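Local coordinates for protein serine acetyltransferase 1, putative (Entamoeba histolytica, PDB 7BW9) that probably transfers an acetyl group from acetyl-CoA to the hydroxyl of serine, an early step of cysteine biosynthesis, and is captured here with cysteine bound, at residues K33-L38 and R152-N157; I130-I135 and T162-H167; E39-I44 and S66-H71; E77-Q82 and D147-R152. All blocks are in the same frame, centred on the assembly; numbering follows the deposited sequence.

Overall arrangement
The four contacts tie the helical part of the chain together and join it to the left-handed beta-helix. Interaction 1 lies in the middle, its centre about 9 Å from that of interaction 2, 11 Å from interaction 3 and 15 Å from interaction 4. It shares helix 36-45 with interaction 3 and helix 148-162 with interaction 4, while interactions 3 and 4 both use helix 58-79. Along the chain, interactions 3 and 4 follow one another within the span that interaction 1 brings together. Interaction 2 alternates with both 1 and 4, setting helix 128-144 against strand 165-166. Interactions 1, 2 and 4 also touch the second subunit, so the same helices that pack within the chain also meet that subunit.

Interaction 1 (K33-L38 and R152-N157); sequences KSFLEL and RELMEN
Phe-35 and Asn-157 meet ring face to methylene. CB of Asn-157 stands 3.9 Å from the centroid of the Phe-35 ring and 19° off its normal, a CH-pi contact displaced toward the rim at CE2 and CZ. The amide beyond that CB is turned 61° from the ring plane, so the two flat groups do not stack. At the edge of the same ring, CD1 of Leu-154 comes within 4.4 Å of Phe-35 CE2. This methyl also serves Glu-37: CB and CG of Glu-37 each lie 3.9 Å from Leu-154 CD1, and OE2 of Glu-37 is 3.8 Å from it.

A second shell sets these groups in place. Phe-35 is the N-cap residue of helix 36-45, whose start packs here on helix 148-162 within the helical region preceding the beta-helix. Leu-38 CB covers the opposite face of the ring. Glu-37 bends at chi2 (94°), and its OE2 is hydrogen-bonded to Tyr-150, one turn before Leu-154 on helix 148-162, and weakly to His-71 of helix 58-79. Arg-152 grips Glu-156 side-on, NE at 3.0 Å and NH2 at 3.1 Å from the single oxygen OE2. Asn-157 OD1 makes a weak hydrogen bond to Lys-32 of the second subunit.

The contact itself is therefore apolar, although two of its four residues are polar. Aliphatic portions and a ring do the packing, while Tyr-150 and His-71 take up the buried Glu-37 carboxylate; with Glu-153 OE2 5.6 Å from Glu-37 OE2, they may offset some repulsion between like charges.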
# COMPACT_ATOMS: atom_id res chain seq x y z
N LYS A 33 16.13 1.71 -5.02
CA LYS A 33 15.58 0.61 -5.81
C LYS A 33 14.06 0.60 -5.69
O LYS A 33 13.51 0.90 -4.63
CB LYS A 33 16.14 -0.73 -5.34
CG LYS A 33 17.57 -1.01 -5.78
CD LYS A 33 18.48 -1.27 -4.58
CE LYS A 33 18.56 -2.75 -4.22
NZ LYS A 33 19.92 -3.15 -3.76
N SER A 34 13.39 0.24 -6.79
CA SER A 34 11.95 0.05 -6.79
C SER A 34 11.57 -0.97 -7.87
O SER A 34 11.55 -2.17 -7.60
CB SER A 34 11.21 1.38 -7.00
OG SER A 34 11.81 2.15 -8.04
N PHE A 35 11.24 -0.50 -9.07
CA PHE A 35 11.07 -1.37 -10.22
C PHE A 35 11.61 -0.63 -11.44
O PHE A 35 11.90 0.56 -11.38
CB PHE A 35 9.61 -1.82 -10.41
CG PHE A 35 8.66 -0.69 -10.64
CD1 PHE A 35 8.04 -0.05 -9.56
CD2 PHE A 35 8.34 -0.29 -11.93
CE1 PHE A 35 7.14 0.98 -9.76
CE2 PHE A 35 7.45 0.76 -12.14
CZ PHE A 35 6.85 1.40 -11.06
N LEU A 36 11.77 -1.36 -12.55
CA LEU A 36 12.65 -0.88 -13.61
C LEU A 36 12.22 0.49 -14.12
O LEU A 36 13.02 1.44 -14.12
CB LEU A 36 12.72 -1.89 -14.75
CG LEU A 36 13.81 -1.59 -15.79
CD1 LEU A 36 15.09 -1.07 -15.13
CD2 LEU A 36 14.12 -2.84 -16.59
N GLU A 37 10.94 0.64 -14.52
CA GLU A 37 10.53 1.91 -15.13
C GLU A 37 10.68 3.08 -14.17
O GLU A 37 11.10 4.16 -14.57
CB GLU A 37 9.10 1.81 -15.65
CG GLU A 37 8.90 0.79 -16.73
CD GLU A 37 8.45 -0.54 -16.16
OE1 GLU A 37 9.02 -0.98 -15.13
OE2 GLU A 37 7.53 -1.15 -16.74
N LEU A 38 10.37 2.88 -12.88
CA LEU A 38 10.47 3.99 -11.93
C LEU A 38 11.93 4.38 -11.69
O LEU A 38 12.28 5.57 -11.71
CB LEU A 38 9.80 3.63 -10.60
CG LEU A 38 9.95 4.76 -9.58
CD1 LEU A 38 9.31 6.07 -10.09
CD2 LEU A 38 9.41 4.37 -8.21
N ARG A 152 -1.76 0.44 -18.31
CA ARG A 152 -2.46 0.07 -17.07
C ARG A 152 -1.56 -0.78 -16.18
O ARG A 152 -1.48 -0.54 -14.97
CB ARG A 152 -3.75 -0.69 -17.40
CG ARG A 152 -4.51 -1.17 -16.16
CD ARG A 152 -5.13 0.00 -15.40
NE ARG A 152 -5.70 -0.38 -14.11
CZ ARG A 152 -6.96 -0.80 -13.93
NH1 ARG A 152 -7.78 -0.90 -14.96
NH2 ARG A 152 -7.39 -1.13 -12.72
N GLU A 153 -0.91 -1.79 -16.76
CA GLU A 153 0.09 -2.57 -16.04
C GLU A 153 1.13 -1.65 -15.39
O GLU A 153 1.47 -1.81 -14.21
CB GLU A 153 0.76 -3.55 -17.00
CG GLU A 153 1.66 -4.59 -16.33
CD GLU A 153 2.46 -5.40 -17.35
OE1 GLU A 153 1.93 -6.41 -17.87
OE2 GLU A 153 3.61 -5.02 -17.66
N LEU A 154 1.63 -0.68 -16.16
CA LEU A 154 2.57 0.29 -15.61
C LEU A 154 1.99 1.02 -14.41
O LEU A 154 2.62 1.12 -13.35
CB LEU A 154 2.98 1.27 -16.70
CG LEU A 154 3.94 2.37 -16.32
CD1 LEU A 154 5.23 1.75 -15.76
CD2 LEU A 154 4.23 3.21 -17.58
N MET A 155 0.76 1.53 -14.54
CA MET A 155 0.15 2.20 -13.39
C MET A 155 -0.07 1.25 -12.22
O MET A 155 0.04 1.68 -11.06
CB MET A 155 -1.18 2.85 -13.79
CG MET A 155 -1.01 4.10 -14.67
SD MET A 155 0.32 5.19 -14.17
CE MET A 155 -0.22 5.81 -12.58
N GLU A 156 -0.38 -0.03 -12.47
CA GLU A 156 -0.56 -0.95 -11.35
C GLU A 156 0.77 -1.23 -10.65
O GLU A 156 0.78 -1.46 -9.43
CB GLU A 156 -1.21 -2.26 -11.80
CG GLU A 156 -2.71 -2.12 -12.16
CD GLU A 156 -3.57 -1.52 -11.04
OE1 GLU A 156 -3.26 -1.73 -9.84
OE2 GLU A 156 -4.59 -0.87 -11.36
N ASN A 157 1.88 -1.20 -11.38
CA ASN A 157 3.19 -1.34 -10.73
C ASN A 157 3.41 -0.24 -9.70
O ASN A 157 3.83 -0.51 -8.57
CB ASN A 157 4.32 -1.29 -11.77
CG ASN A 157 4.45 -2.58 -12.56
OD1 ASN A 157 3.93 -3.62 -12.17
ND2 ASN A 157 5.17 -2.51 -13.68

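Interaction 2 (I130-I135 and T162-H167)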
# COMPACT_ATOMS: atom_id res chain seq x y z
N ILE A 130 4.81 12.45 -5.93
CA ILE A 130 5.66 12.83 -7.05
C ILE A 130 5.99 11.60 -7.88
O ILE A 130 5.95 11.64 -9.12
CB ILE A 130 6.94 13.53 -6.55
CG1 ILE A 130 6.60 14.83 -5.84
CG2 ILE A 130 7.91 13.75 -7.69
CD1 ILE A 130 5.82 15.81 -6.68
N HIS A 131 6.33 10.50 -7.22
CA HIS A 131 6.71 9.30 -7.98
C HIS A 131 5.54 8.80 -8.80
O HIS A 131 5.72 8.35 -9.94
CB HIS A 131 7.24 8.21 -7.05
CG HIS A 131 8.51 8.59 -6.35
ND1 HIS A 131 8.97 7.94 -5.22
CD2 HIS A 131 9.41 9.57 -6.61
CE1 HIS A 131 10.10 8.51 -4.82
NE2 HIS A 131 10.39 9.49 -5.65
N VAL A 132 4.32 8.88 -8.26
CA VAL A 132 3.19 8.37 -9.03
C VAL A 132 2.96 9.23 -10.26
O VAL A 132 2.55 8.72 -11.31
CB VAL A 132 1.92 8.26 -8.14
CG1 VAL A 132 1.30 9.63 -7.88
CG2 VAL A 132 0.89 7.34 -8.79
N MET A 133 3.24 10.53 -10.18
CA MET A 133 3.04 11.41 -11.32
C MET A 133 4.14 11.28 -12.37
O MET A 133 3.86 11.40 -13.56
CB MET A 133 2.91 12.86 -10.85
CG MET A 133 1.56 13.14 -10.15
SD MET A 133 0.12 12.46 -11.04
CE MET A 133 0.27 13.39 -12.58
N MET A 134 5.39 11.01 -11.95
CA MET A 134 6.40 10.59 -12.91
C MET A 134 5.90 9.43 -13.77
O MET A 134 6.01 9.46 -15.00
CB MET A 134 7.69 10.18 -12.19
CG MET A 134 8.35 11.24 -11.33
SD MET A 134 9.90 10.58 -10.67
CE MET A 134 10.60 12.02 -9.86
N ILE A 135 5.33 8.41 -13.14
CA ILE A 135 4.82 7.27 -13.90
C ILE A 135 3.56 7.66 -14.68
O ILE A 135 3.42 7.29 -15.86
CB ILE A 135 4.54 6.09 -12.96
CG1 ILE A 135 5.81 5.75 -12.18
CG2 ILE A 135 4.05 4.87 -13.74
CD1 ILE A 135 6.98 5.26 -13.07
N THR A 162 3.12 2.49 -4.07
CA THR A 162 2.69 3.69 -3.35
C THR A 162 1.33 3.56 -2.69
O THR A 162 0.98 4.41 -1.86
CB THR A 162 2.63 4.90 -4.30
OG1 THR A 162 1.59 4.66 -5.26
CG2 THR A 162 3.95 5.08 -5.01
N GLY A 163 0.55 2.55 -3.03
CA GLY A 163 -0.84 2.56 -2.64
C GLY A 163 -1.68 3.63 -3.30
O GLY A 163 -2.85 3.80 -2.92
N ILE A 164 -1.15 4.37 -4.28
CA ILE A 164 -1.89 5.37 -5.03
C ILE A 164 -2.33 4.77 -6.35
O ILE A 164 -1.51 4.24 -7.11
CB ILE A 164 -1.06 6.64 -5.27
CG1 ILE A 164 -0.53 7.21 -3.96
CG2 ILE A 164 -1.90 7.67 -6.06
CD1 ILE A 164 0.46 8.36 -4.18
N ASP A 165 -3.63 4.88 -6.65
CA ASP A 165 -4.23 4.21 -7.79
C ASP A 165 -4.75 5.27 -8.76
O ASP A 165 -5.83 5.83 -8.54
CB ASP A 165 -5.35 3.29 -7.33
CG ASP A 165 -5.84 2.35 -8.41
OD1 ASP A 165 -5.52 2.57 -9.60
OD2 ASP A 165 -6.54 1.37 -8.07
N ILE A 166 -3.99 5.53 -9.83
CA ILE A 166 -4.39 6.50 -10.85
C ILE A 166 -4.44 5.81 -12.20
O ILE A 166 -3.45 5.18 -12.62
CB ILE A 166 -3.45 7.71 -10.91
CG1 ILE A 166 -3.35 8.40 -9.56
CG2 ILE A 166 -3.91 8.69 -12.00
CD1 ILE A 166 -2.43 9.61 -9.59
N HIS A 167 -5.56 5.95 -12.89
CA HIS A 167 -5.69 5.29 -14.18
C HIS A 167 -4.81 5.99 -15.23
O HIS A 167 -4.63 7.21 -15.19
CB HIS A 167 -7.15 5.29 -14.63
CG HIS A 167 -7.44 4.30 -15.71
ND1 HIS A 167 -7.21 4.56 -17.05
CD2 HIS A 167 -7.92 3.03 -15.66
CE1 HIS A 167 -7.53 3.50 -17.77
NE2 HIS A 167 -7.97 2.56 -16.95
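Val-132 is the side chain of segment 130-135 most covered by segment 162-167, and its two methyls share the same pair of isoleucines. From CB, which points toward the segment, CG2 runs anti to the backbone N and meets Ile-164: the methyl CG2 of Ile-164 is 3.9 Å from Val-132 CG2, with Ile-164 CB close behind. The same Val-132 methyl passes Thr-162 OG1 at a looser 4.5 Å. CG1, the other tip, lies between the backbone N and the carbonyl carbon (chi1 76°), where it touches CD1 of Ile-164 at 4.0 Å. CD1 of Ile-166 is equally near both tips, 4.1 Å from Val-132 CG1 and from Val-132 CG2.

Ile-166 CD1 has a further neighbour one residue along the helix. Met-133, bent at chi2 and chi3, brings SD to 4.1 Å from that methyl, and the two side chains cross at about a right angle. The isoleucines are two residues apart and present the same face, whereas Asp-165 between them points away and hydrogen-bonds His-180 of the second subunit; His-180 is among the residues lining the bound cysteine.

The turn into the strand is fixed by Thr-162, whose OG1 accepts from Ile-164 N at 2.9 Å (N-H...O 157°) in an ST turn and also bonds Ile-158 O. Gly-163 takes positive phi there.

Within this chain, strand 165-166 is outermost in its parallel sheet and hydrogen-bonded to Val-184 and Ile-186, an arrangement that marks the first coil of a left-handed beta-helix of hexapeptide repeats, here packed against the preceding helical domain.

Interaction 3 (E39-I44 and S66-H71); sequences ELIQKI and SLLVYH
Leu-40 and Leu-68 bring their CA atoms to 6.4 Å where the short helical segments 39-44 and 66-71 pass each other, their axes 9.9 Å apart and their directions 142° from each other, so the helices run roughly antiparallel. Leu-40 supplies one methyl to two partners. With CG anti to the carbonyl carbon and CD1 fully extended (chi2 179°), that CD1 rests 3.7 Å from CG of Leu-67 and 4.0 Å from CB of Leu-68, close against the backbone joining them. The side chains of Leu-40 and Leu-67 cross at about a right angle.

Leu-68 carries the other half. Its CD2 touches both isoleucines, 3.8 Å from CG1 of Ile-41 and 3.7 Å from the end methyl CD1 of Ile-44. As its CD1 also lies near CA of Glu-37, Leu-68 sits, in the manner of a knob in a hole, among Glu-37, Leu-40, Ile-41 and Ile-44.

Both helices belong to the helical region that precedes the beta-helix, and others of that region enclose them: Ile-41 also packs on Ile-135 and Val-138 of helix 128-144, and Ile-44 on Leu-12 of helix 2-17.

Everything that meets across the segments is aliphatic, apart from the backbone N of Leu-68. The contact thus rests on shape and on largely buried methyl groups of branched side chains, with Leu-67 at the exposed edge and no polar group of the two segments setting its direction.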
# COMPACT_ATOMS: atom_id res chain seq x y z
N GLU A 39 12.79 3.39 -11.44
CA GLU A 39 14.21 3.69 -11.26
C GLU A 39 14.76 4.45 -12.46
O GLU A 39 15.46 5.46 -12.30
CB GLU A 39 15.00 2.40 -11.02
CG GLU A 39 14.68 1.70 -9.73
CD GLU A 39 14.98 0.20 -9.79
OE1 GLU A 39 15.80 -0.22 -10.65
OE2 GLU A 39 14.39 -0.56 -8.99
N LEU A 40 14.42 4.00 -13.67
CA LEU A 40 14.96 4.65 -14.86
C LEU A 40 14.40 6.04 -15.05
O LEU A 40 15.15 6.98 -15.36
CB LEU A 40 14.68 3.79 -16.09
CG LEU A 40 15.61 2.58 -16.23
CD1 LEU A 40 15.26 1.77 -17.47
CD2 LEU A 40 17.07 3.04 -16.27
N ILE A 41 13.08 6.20 -14.88
CA ILE A 41 12.48 7.52 -15.05
C ILE A 41 13.07 8.49 -14.05
O ILE A 41 13.37 9.65 -14.38
CB ILE A 41 10.95 7.43 -14.97
CG1 ILE A 41 10.42 6.74 -16.23
CG2 ILE A 41 10.32 8.78 -14.82
CD1 ILE A 41 9.07 6.14 -16.08
N GLN A 42 13.29 8.03 -12.82
CA GLN A 42 13.89 8.89 -11.80
C GLN A 42 15.26 9.38 -12.23
O GLN A 42 15.57 10.57 -12.13
CB GLN A 42 14.00 8.14 -10.47
CG GLN A 42 12.66 8.00 -9.72
CD GLN A 42 12.79 7.07 -8.52
OE1 GLN A 42 13.63 6.16 -8.50
NE2 GLN A 42 11.97 7.32 -7.50
N LYS A 43 16.12 8.45 -12.70
CA LYS A 43 17.46 8.82 -13.15
C LYS A 43 17.39 9.70 -14.40
O LYS A 43 18.21 10.61 -14.56
CB LYS A 43 18.29 7.56 -13.43
CG LYS A 43 18.47 6.65 -12.24
CD LYS A 43 19.37 5.45 -12.57
CE LYS A 43 19.53 4.54 -11.36
NZ LYS A 43 20.71 3.63 -11.47
N ILE A 44 16.44 9.43 -15.29
CA ILE A 44 16.33 10.27 -16.49
C ILE A 44 15.89 11.68 -16.13
O ILE A 44 16.43 12.67 -16.65
CB ILE A 44 15.37 9.63 -17.51
CG1 ILE A 44 15.97 8.35 -18.10
CG2 ILE A 44 15.05 10.63 -18.61
CD1 ILE A 44 14.94 7.40 -18.71
N SER A 66 17.35 4.72 -23.72
CA SER A 66 17.19 3.59 -24.63
C SER A 66 16.68 2.36 -23.90
O SER A 66 15.80 1.65 -24.41
CB SER A 66 18.52 3.25 -25.31
OG SER A 66 19.07 4.38 -25.96
N LEU A 67 17.25 2.06 -22.72
CA LEU A 67 16.76 0.93 -21.94
C LEU A 67 15.30 1.12 -21.54
O LEU A 67 14.50 0.18 -21.60
CB LEU A 67 17.64 0.73 -20.69
CG LEU A 67 17.24 -0.41 -19.75
CD1 LEU A 67 17.14 -1.74 -20.46
CD2 LEU A 67 18.22 -0.51 -18.57
N LEU A 68 14.93 2.34 -21.15
CA LEU A 68 13.54 2.55 -20.74
C LEU A 68 12.59 2.30 -21.90
O LEU A 68 11.68 1.46 -21.81
CB LEU A 68 13.35 3.95 -20.17
CG LEU A 68 11.88 4.33 -19.87
CD1 LEU A 68 11.30 3.57 -18.65
CD2 LEU A 68 11.75 5.83 -19.67
N VAL A 69 12.80 2.99 -23.03
CA VAL A 69 11.83 2.91 -24.12
C VAL A 69 11.79 1.51 -24.69
O VAL A 69 10.73 1.00 -25.05
CB VAL A 69 12.10 3.96 -25.23
CG1 VAL A 69 12.26 5.34 -24.62
CG2 VAL A 69 13.32 3.59 -26.07
N TYR A 70 12.94 0.83 -24.71
CA TYR A 70 12.93 -0.49 -25.30
C TYR A 70 12.29 -1.52 -24.38
O TYR A 70 11.68 -2.49 -24.86
CB TYR A 70 14.36 -0.85 -25.71
CG TYR A 70 14.76 -0.14 -27.02
CD1 TYR A 70 13.88 -0.09 -28.10
CD2 TYR A 70 15.99 0.48 -27.15
CE1 TYR A 70 14.23 0.55 -29.30
CE2 TYR A 70 16.36 1.12 -28.35
CZ TYR A 70 15.48 1.16 -29.42
OH TYR A 70 15.83 1.79 -30.60
N HIS A 71 12.34 -1.32 -23.06
CA HIS A 71 11.49 -2.16 -22.21
C HIS A 71 10.02 -1.83 -22.43
O HIS A 71 9.17 -2.73 -22.45
CB HIS A 71 11.87 -1.99 -20.74
CG HIS A 71 10.91 -2.66 -19.80
ND1 HIS A 71 11.11 -3.93 -19.31
CD2 HIS A 71 9.73 -2.23 -19.28
CE1 HIS A 71 10.10 -4.26 -18.53
NE2 HIS A 71 9.25 -3.25 -18.49

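Interaction 4 (E77-Q82 and D147-R152); sequences EAYYNQ and DIEYSR
Tyr-80 OH is gripped by two backbone donors at once, Ile-148 N at 3.1 Å and Glu-149 N at 3.2 Å. Both bonds are clearly bent, with N-H...O angles near 140°, as one oxygen must serve two adjacent N-H groups at the beginning of helix 148-162. The ring brings its edge to the cap residue, with CE2 of Tyr-80 3.3 Å from OD1 of Asp-147 and the ring and carboxylate planes 79° apart. Glu-149 also brings its CG to 3.1 Å from Tyr-80 OH, a tight approach.

Asp-147 is the N-cap. Its OD1 uses the syn lone pair to accept from Tyr-150 N at 2.7 Å, a bond to OD2 from Ser-151 N is weak, and Ser-151 OG donates to the carbonyl O of Asp-147. The first N-H groups of the helix are thus shared between a classic aspartate cap and a tyrosine just past the end of helix 58-79.

Tyr-79 lies beside this site. Glu-149 CB sits over one face of its ring in a CH-pi contact, 3.6 Å from the centroid and 24° off the normal, and Tyr-150 CB is 4.1 Å from Tyr-79 CD2. Beyond CB, Glu-149 bends at chi2, and its OE2 hydrogen-bonds Ser-119 of the second subunit. The hydroxyl of Tyr-79 is bonded to Glu-153 of its own chain and to Arg-125 of the second subunit, while Phe-29 of that subunit meets its ring edge-to-face.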
# COMPACT_ATOMS: atom_id res chain seq x y z
N GLU A 77 4.46 -4.46 -27.44
CA GLU A 77 4.43 -5.51 -28.45
C GLU A 77 3.75 -6.76 -27.95
O GLU A 77 2.94 -7.37 -28.66
CB GLU A 77 5.84 -5.86 -28.90
CG GLU A 77 6.51 -4.86 -29.79
CD GLU A 77 7.73 -5.43 -30.48
OE1 GLU A 77 7.81 -6.67 -30.65
OE2 GLU A 77 8.63 -4.63 -30.83
N ALA A 78 4.09 -7.18 -26.72
CA ALA A 78 3.52 -8.41 -26.17
C ALA A 78 2.00 -8.34 -26.14
O ALA A 78 1.32 -9.31 -26.48
CB ALA A 78 4.09 -8.67 -24.78
N TYR A 79 1.45 -7.19 -25.76
CA TYR A 79 -0.00 -7.04 -25.74
C TYR A 79 -0.59 -6.79 -27.13
O TYR A 79 -1.75 -7.12 -27.37
CB TYR A 79 -0.41 -5.90 -24.82
CG TYR A 79 -0.34 -6.18 -23.32
CD1 TYR A 79 -1.35 -6.88 -22.67
CD2 TYR A 79 0.72 -5.68 -22.56
CE1 TYR A 79 -1.29 -7.10 -21.30
CE2 TYR A 79 0.78 -5.90 -21.20
CZ TYR A 79 -0.22 -6.61 -20.57
OH TYR A 79 -0.14 -6.82 -19.21
N TYR A 80 0.20 -6.20 -28.04
CA TYR A 80 -0.29 -5.74 -29.34
C TYR A 80 0.66 -6.13 -30.47
O TYR A 80 0.72 -7.31 -30.85
CB TYR A 80 -0.45 -4.21 -29.36
CG TYR A 80 -1.44 -3.67 -28.37
CD1 TYR A 80 -2.80 -3.61 -28.66
CD2 TYR A 80 -1.01 -3.18 -27.14
CE1 TYR A 80 -3.71 -3.09 -27.75
CE2 TYR A 80 -1.91 -2.67 -26.21
CZ TYR A 80 -3.26 -2.63 -26.52
OH TYR A 80 -4.14 -2.11 -25.60
N ASN A 81 1.40 -5.16 -31.00
CA ASN A 81 2.32 -5.41 -32.11
C ASN A 81 3.36 -4.30 -32.15
O ASN A 81 3.25 -3.29 -31.45
CB ASN A 81 1.57 -5.48 -33.44
CG ASN A 81 0.87 -4.19 -33.79
OD1 ASN A 81 1.51 -3.18 -34.10
ND2 ASN A 81 -0.45 -4.20 -33.73
N GLN A 82 4.36 -4.49 -33.01
CA GLN A 82 5.48 -3.55 -33.06
C GLN A 82 5.05 -2.18 -33.59
O GLN A 82 5.61 -1.16 -33.17
CB GLN A 82 6.61 -4.11 -33.93
CG GLN A 82 7.84 -3.20 -33.96
CD GLN A 82 9.16 -3.94 -33.86
OE1 GLN A 82 9.22 -5.10 -33.45
NE2 GLN A 82 10.25 -3.25 -34.22
N ASP A 147 -2.24 2.38 -26.47
CA ASP A 147 -1.86 1.22 -25.67
C ASP A 147 -2.59 1.28 -24.34
O ASP A 147 -2.15 1.94 -23.40
CB ASP A 147 -0.35 1.16 -25.45
CG ASP A 147 0.02 0.39 -24.19
OD1 ASP A 147 -0.62 -0.66 -23.92
OD2 ASP A 147 0.90 0.86 -23.43
N ILE A 148 -3.72 0.59 -24.24
CA ILE A 148 -4.45 0.64 -22.99
C ILE A 148 -4.00 -0.45 -22.02
O ILE A 148 -4.18 -0.29 -20.81
CB ILE A 148 -5.97 0.57 -23.22
CG1 ILE A 148 -6.39 -0.79 -23.76
CG2 ILE A 148 -6.41 1.70 -24.14
CD1 ILE A 148 -7.86 -0.91 -24.03
N GLU A 149 -3.37 -1.52 -22.52
CA GLU A 149 -3.02 -2.64 -21.66
C GLU A 149 -1.73 -2.37 -20.88
O GLU A 149 -1.70 -2.51 -19.65
CB GLU A 149 -2.88 -3.91 -22.48
CG GLU A 149 -4.07 -4.25 -23.37
CD GLU A 149 -5.05 -5.24 -22.74
OE1 GLU A 149 -4.66 -5.99 -21.82
OE2 GLU A 149 -6.23 -5.26 -23.18
N TYR A 150 -0.64 -2.02 -21.58
CA TYR A 150 0.62 -1.87 -20.86
C TYR A 150 0.61 -0.61 -19.99
O TYR A 150 1.18 -0.62 -18.90
CB TYR A 150 1.82 -1.85 -21.81
CG TYR A 150 3.05 -1.37 -21.07
CD1 TYR A 150 3.67 -2.16 -20.11
CD2 TYR A 150 3.52 -0.08 -21.24
CE1 TYR A 150 4.76 -1.71 -19.40
CE2 TYR A 150 4.60 0.39 -20.54
CZ TYR A 150 5.22 -0.42 -19.63
OH TYR A 150 6.31 0.09 -18.94
N SER A 151 -0.01 0.48 -20.46
CA SER A 151 -0.10 1.68 -19.63
C SER A 151 -0.82 1.39 -18.30
O SER A 151 -0.49 1.99 -17.28
CB SER A 151 -0.79 2.81 -20.39
OG SER A 151 -2.13 2.48 -20.70
N ARG A 152 -1.76 0.44 -18.31
CA ARG A 152 -2.46 0.07 -17.07
C ARG A 152 -1.56 -0.78 -16.18
O ARG A 152 -1.48 -0.54 -14.97
CB ARG A 152 -3.75 -0.69 -17.40
CG ARG A 152 -4.51 -1.17 -16.16
CD ARG A 152 -5.13 0.00 -15.40
NE ARG A 152 -5.70 -0.38 -14.11
CZ ARG A 152 -6.96 -0.80 -13.93
NH1 ARG A 152 -7.78 -0.90 -14.96
NH2 ARG A 152 -7.39 -1.13 -12.72